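PDB 4QTQ: XAC2610 protein from Xanthomonas axonopodis pv. citri, which probably acts as an immunity protein, inhibiting a peptidoglycan hydrolase effector linked to the type IV secretion system that Xanthomonas uses to kill rival bacteria. Local coordinates for residues A13-Q18 with V30-Q35; S141-M146 with L158-G163. One frame throughout, in Å; residues are numbered along the deposited sequence.

Interaction 1: A13-Q18 with V30-Q35; sequences AKLNEQ and VSVHAQ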
loop_
_atom_site.group_PDB
_atom_site.type_symbol
_atom_site.label_atom_id
_atom_site.label_comp_id
_atom_site.label_asym_id
_atom_site.label_seq_id
_atom_site.Cartn_x
_atom_site.Cartn_y
_atom_site.Cartn_z
ATOM N N ALA A 13 -2.336 17.834 -4.966
ATOM C CA ALA A 13 -3.245 18.315 -5.992
ATOM C C ALA A 13 -4.671 18.114 -5.520
ATOM O O ALA A 13 -4.909 17.307 -4.642
ATOM C CB ALA A 13 -3.015 17.559 -7.292
ATOM N N LYS A 14 -5.599 18.875 -6.094
ATOM C CA LYS A 14 -7.034 18.661 -5.883
ATOM C C LYS A 14 -7.778 18.566 -7.214
ATOM O O LYS A 14 -7.377 19.159 -8.222
ATOM C CB LYS A 14 -7.655 19.747 -4.993
ATOM C CG LYS A 14 -7.620 21.154 -5.558
ATOM C CD LYS A 14 -7.914 22.188 -4.472
ATOM C CE LYS A 14 -6.669 22.506 -3.649
ATOM N NZ LYS A 14 -6.987 23.218 -2.376
ATOM N N LEU A 15 -8.859 17.796 -7.207
ATOM C CA LEU A 15 -9.688 17.631 -8.386
ATOM C C LEU A 15 -10.236 18.990 -8.804
ATOM O O LEU A 15 -10.924 19.662 -8.024
ATOM C CB LEU A 15 -10.831 16.648 -8.101
ATOM C CG LEU A 15 -10.368 15.215 -7.820
ATOM C CD1 LEU A 15 -11.451 14.431 -7.101
ATOM C CD2 LEU A 15 -9.948 14.525 -9.111
ATOM N N ASN A 16 -9.892 19.414 -10.018
ATOM C CA ASN A 16 -10.417 20.656 -10.575
ATOM C C ASN A 16 -11.904 20.540 -10.927
ATOM O O ASN A 16 -12.542 19.510 -10.676
ATOM C CB ASN A 16 -9.581 21.092 -11.796
ATOM C CG ASN A 16 -9.847 20.257 -13.045
ATOM O OD1 ASN A 16 -10.656 19.326 -13.050
ATOM N ND2 ASN A 16 -9.160 20.599 -14.119
ATOM N N GLU A 17 -12.443 21.601 -11.513
ATOM C CA GLU A 17 -13.859 21.663 -11.900
ATOM C C GLU A 17 -14.354 20.533 -12.837
ATOM O O GLU A 17 -15.535 20.210 -12.822
ATOM C CB GLU A 17 -14.204 23.053 -12.474
ATOM C CG GLU A 17 -13.318 23.540 -13.623
ATOM C CD GLU A 17 -11.934 24.023 -13.192
ATOM O OE1 GLU A 17 -11.719 24.231 -11.978
ATOM O OE2 GLU A 17 -11.048 24.182 -14.069
ATOM N N GLN A 18 -13.465 19.925 -13.626
ATOM C CA GLN A 18 -13.819 18.740 -14.442
ATOM C C GLN A 18 -13.580 17.389 -13.737
ATOM O O GLN A 18 -13.658 16.333 -14.375
ATOM C CB GLN A 18 -13.045 18.740 -15.772
ATOM C CG GLN A 18 -13.576 19.706 -16.815
ATOM C CD GLN A 18 -13.189 21.141 -16.528
ATOM O OE1 GLN A 18 -12.052 21.417 -16.138
ATOM N NE2 GLN A 18 -14.129 22.066 -16.721
ATOM N N VAL A 30 1.048 11.184 -13.802
ATOM C CA VAL A 30 -0.132 10.548 -13.233
ATOM C C VAL A 30 -1.306 11.513 -13.313
ATOM O O VAL A 30 -1.194 12.678 -12.899
ATOM C CB VAL A 30 0.062 10.141 -11.755
ATOM C CG1 VAL A 30 -1.156 9.360 -11.268
ATOM C CG2 VAL A 30 1.325 9.311 -11.573
ATOM N N SER A 31 -2.412 11.029 -13.871
ATOM C CA SER A 31 -3.646 11.797 -13.917
ATOM C C SER A 31 -4.764 11.028 -13.238
ATOM O O SER A 31 -4.759 9.804 -13.218
ATOM C CB SER A 31 -4.031 12.140 -15.360
ATOM O OG SER A 31 -4.316 10.978 -16.122
ATOM N N VAL A 32 -5.710 11.764 -12.677
ATOM C CA VAL A 32 -6.878 11.190 -12.027
ATOM C C VAL A 32 -8.103 11.821 -12.680
ATOM O O VAL A 32 -8.134 13.033 -12.897
ATOM C CB VAL A 32 -6.909 11.493 -10.506
ATOM C CG1 VAL A 32 -8.132 10.850 -9.854
ATOM C CG2 VAL A 32 -5.634 11.014 -9.825
ATOM N N HIS A 33 -9.083 10.987 -13.016
ATOM C CA HIS A 33 -10.353 11.434 -13.546
ATOM C C HIS A 33 -11.452 10.820 -12.664
ATOM O O HIS A 33 -11.652 9.603 -12.681
ATOM C CB HIS A 33 -10.466 10.995 -15.011
ATOM C CG HIS A 33 -9.158 11.033 -15.746
ATOM N ND1 HIS A 33 -8.725 12.142 -16.438
ATOM C CD2 HIS A 33 -8.172 10.111 -15.857
ATOM C CE1 HIS A 33 -7.539 11.894 -16.963
ATOM N NE2 HIS A 33 -7.180 10.668 -16.626
ATOM N N ALA A 34 -12.134 11.655 -11.888
ATOM C CA ALA A 34 -13.152 11.187 -10.954
ATOM C C ALA A 34 -14.227 12.233 -10.790
ATOM O O ALA A 34 -13.938 13.366 -10.407
ATOM C CB ALA A 34 -12.532 10.875 -9.599
ATOM N N GLN A 35 -15.463 11.832 -11.064
ATOM C CA GLN A 35 -16.636 12.684 -10.921
ATOM C C GLN A 35 -17.423 12.260 -9.679
ATOM O O GLN A 35 -17.263 11.147 -9.179
ATOM C CB GLN A 35 -17.549 12.537 -12.150
ATOM C CG GLN A 35 -16.844 12.442 -13.501
ATOM C CD GLN A 35 -16.273 13.769 -13.960
ATOM O OE1 GLN A 35 -17.016 14.717 -14.207
ATOM N NE2 GLN A 35 -14.946 13.839 -14.093
#
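Leu15 reaches across to Val32 and Ala34 with its two methyl groups. The leucine stands on the loop that follows strand 9-11, and its side chain sets off toward those two residues. The methyls divide the work: CD2 meets CG1 of Val32 at 4.2 Å, while CD1 lies 4.5 Å from CB of Ala34, and the side chains of Leu15 and Val32 cross at about a right angle. A chi1 of -179° is what turns CG1 of Val32 toward the leucine. Ile21 and the disulfide-bonded pair Cys37 and Cys47 also touch Leu15, which makes the leucine part of a small apolar cluster.

Gln35 leaves the backbone heading away from the loop. A bend at chi2 (-73°) turns the chain back, and NE2 donates to the backbone O of Gln18 at 2.8 Å. The bond is fairly straight, 161° at the hydrogen; the acceptor lies close to the amide plane, but the donor is tilted from the plane of the Gln18 carbonyl.

Segment 13-18 leads into the antiparallel hairpin of strands 20-25 and 28-33 and folds back against its second strand, with the Ala34-Gly19 backbone pair alongside. The chemistry is split: loose apolar contacts against the buried Val32 and Ala34, and one directional bond from a side-chain amide to a backbone carbonyl, both residues exposed, that ties the loop to what follows strand 28-33.

Interaction 2: S141-M146 with L158-G163; sequences SDITVM and LTSTSG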
loop_
_atom_site.group_PDB
_atom_site.type_symbol
_atom_site.label_atom_id
_atom_site.label_comp_id
_atom_site.label_asym_id
_atom_site.label_seq_id
_atom_site.Cartn_x
_atom_site.Cartn_y
_atom_site.Cartn_z
ATOM N N SER A 141 -2.422 -6.611 -1.844
ATOM C CA SER A 141 -3.503 -5.740 -1.403
ATOM C C SER A 141 -4.068 -6.248 -0.098
ATOM O O SER A 141 -4.402 -5.462 0.810
ATOM C CB SER A 141 -4.610 -5.691 -2.460
ATOM O OG SER A 141 -4.106 -5.220 -3.702
ATOM N N ASP A 142 -4.200 -7.566 -0.026
ATOM C CA ASP A 142 -4.724 -8.230 1.158
ATOM C C ASP A 142 -3.883 -8.006 2.419
ATOM O O ASP A 142 -4.415 -8.032 3.514
ATOM C CB ASP A 142 -4.860 -9.729 0.919
ATOM C CG ASP A 142 -6.167 -10.116 0.228
ATOM O OD1 ASP A 142 -7.068 -9.268 0.030
ATOM O OD2 ASP A 142 -6.295 -11.312 -0.114
ATOM N N ILE A 143 -2.579 -7.789 2.279
ATOM C CA ILE A 143 -1.740 -7.551 3.464
ATOM C C ILE A 143 -2.206 -6.302 4.206
ATOM O O ILE A 143 -2.081 -6.229 5.433
ATOM C CB ILE A 143 -0.242 -7.372 3.121
ATOM C CG1 ILE A 143 0.355 -8.651 2.525
ATOM C CG2 ILE A 143 0.547 -7.013 4.377
ATOM C CD1 ILE A 143 1.713 -8.453 1.872
ATOM N N THR A 144 -2.747 -5.326 3.470
ATOM C CA THR A 144 -3.104 -4.019 4.050
ATOM C C THR A 144 -4.414 -4.077 4.829
ATOM O O THR A 144 -4.689 -3.189 5.649
ATOM C CB THR A 144 -3.176 -2.889 2.988
ATOM O OG1 THR A 144 -4.359 -3.025 2.187
ATOM C CG2 THR A 144 -1.949 -2.890 2.085
ATOM N N VAL A 145 -5.202 -5.122 4.581
ATOM C CA VAL A 145 -6.469 -5.330 5.274
ATOM C C VAL A 145 -6.201 -5.714 6.727
ATOM O O VAL A 145 -5.403 -6.616 7.022
ATOM C CB VAL A 145 -7.336 -6.405 4.584
ATOM C CG1 VAL A 145 -8.610 -6.672 5.379
ATOM C CG2 VAL A 145 -7.698 -5.975 3.178
ATOM N N MET A 146 -6.876 -5.000 7.626
ATOM C CA MET A 146 -6.668 -5.096 9.079
ATOM C C MET A 146 -5.242 -4.726 9.536
ATOM O O MET A 146 -4.881 -4.927 10.702
ATOM C CB MET A 146 -7.087 -6.473 9.603
ATOM C CG MET A 146 -8.596 -6.724 9.572
ATOM S SD MET A 146 -9.601 -5.582 10.566
ATOM C CE MET A 146 -8.802 -5.690 12.170
ATOM N N LEU A 158 8.633 -8.105 3.230
ATOM C CA LEU A 158 7.618 -7.105 3.488
ATOM C C LEU A 158 7.141 -7.242 4.938
ATOM O O LEU A 158 6.804 -8.337 5.383
ATOM C CB LEU A 158 6.432 -7.298 2.535
ATOM C CG LEU A 158 6.534 -6.672 1.137
ATOM C CD1 LEU A 158 7.787 -7.098 0.375
ATOM C CD2 LEU A 158 5.294 -7.002 0.324
ATOM N N THR A 159 7.107 -6.136 5.670
ATOM C CA THR A 159 6.631 -6.160 7.052
ATOM C C THR A 159 5.350 -5.346 7.227
ATOM O O THR A 159 5.155 -4.321 6.584
ATOM C CB THR A 159 7.707 -5.648 8.027
ATOM O OG1 THR A 159 8.250 -4.424 7.529
ATOM C CG2 THR A 159 8.831 -6.657 8.168
ATOM N N SER A 160 4.480 -5.832 8.104
ATOM C CA SER A 160 3.173 -5.231 8.365
ATOM C C SER A 160 2.824 -5.500 9.827
ATOM O O SER A 160 3.196 -6.543 10.372
ATOM C CB SER A 160 2.118 -5.856 7.449
ATOM O OG SER A 160 0.906 -5.112 7.434
ATOM N N THR A 161 2.149 -4.555 10.473
ATOM C CA THR A 161 1.747 -4.736 11.860
ATOM C C THR A 161 0.231 -4.733 11.992
ATOM O O THR A 161 -0.477 -4.037 11.260
ATOM C CB THR A 161 2.340 -3.666 12.808
ATOM O OG1 THR A 161 1.692 -2.415 12.591
ATOM C CG2 THR A 161 3.815 -3.487 12.578
ATOM N N SER A 162 -0.252 -5.518 12.938
ATOM C CA SER A 162 -1.656 -5.540 13.276
ATOM C C SER A 162 -1.793 -5.641 14.802
ATOM O O SER A 162 -0.809 -5.465 15.534
ATOM C CB SER A 162 -2.338 -6.704 12.558
ATOM O OG SER A 162 -3.720 -6.425 12.401
ATOM N N GLY A 163 -3.000 -5.905 15.286
ATOM C CA GLY A 163 -3.242 -6.010 16.731
ATOM C C GLY A 163 -4.518 -5.314 17.147
ATOM O O GLY A 163 -5.321 -4.924 16.305
HETATM O O HOH W 1 0.026 -3.550 5.274
#
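Ser162 reaches across to the backbone of Met146, its OG donating to Met146 O at a modelled 2.5 Å, a shortness that may reflect coordinate error. With OG anti to the backbone N (chi1 -155°), the hydroxyl extends toward the turn that follows helix 138-143, and it approaches tilted out of the carbonyl plane. Two residues back along the strand, Ser160 presents its flank to Ile143, whose CG2 packs 3.6 Å from both CB and OG of that serine. The OG of Ser160 also hydrogen-bonds a water at 2.8 Å, which in turn donates a long, weak bond to Ile143 O. At the far end of Ile143, CD1 meets CD2 of Leu158 at 4.2 Å, the two side chains crossing at about a right angle.

Behind this first shell, the turn is held by Ser141 O, which accepts from both N and OG1 of Thr144. The hydroxyl bond, 2.8 Å from Thr144 OG1 to Ser141 O, lies in the carbonyl plane. Thr144 OG1 is further bonded to Tyr122 N, and Ser141 OG to Val124 N, so strand 121-128 holds Ser141 and the turn at Thr144.

Those two bonds tie the short helix 138-143 and its exit to the mixed sheet; on the other hand, Ile143 rests on strand 157-163 and on Tyr174 of strand 168-176, in the antiparallel sheet that completes the chain.

Interaction 1 closes before interaction 2 opens along the chain, and the two do not touch: their centres lie 29 Å apart and their nearest atoms about 17 Å. They share no sheet. Interaction 1 lies toward the periphery, where a loop leaving the mixed sheet at strand 9-11 meets the four-stranded sheet containing strand 28-33; interaction 2 is buried nearer the chain centre, joining helix 138-143 to strand 157-163 of the C-terminal sheet. Strand 9-11 of the mixed sheet precedes interaction 1, and its other five strands, from 78-80 to 133-136, come between the two contacts. Together they illustrate how a mostly beta protein joins successive sheets through its connecting segments.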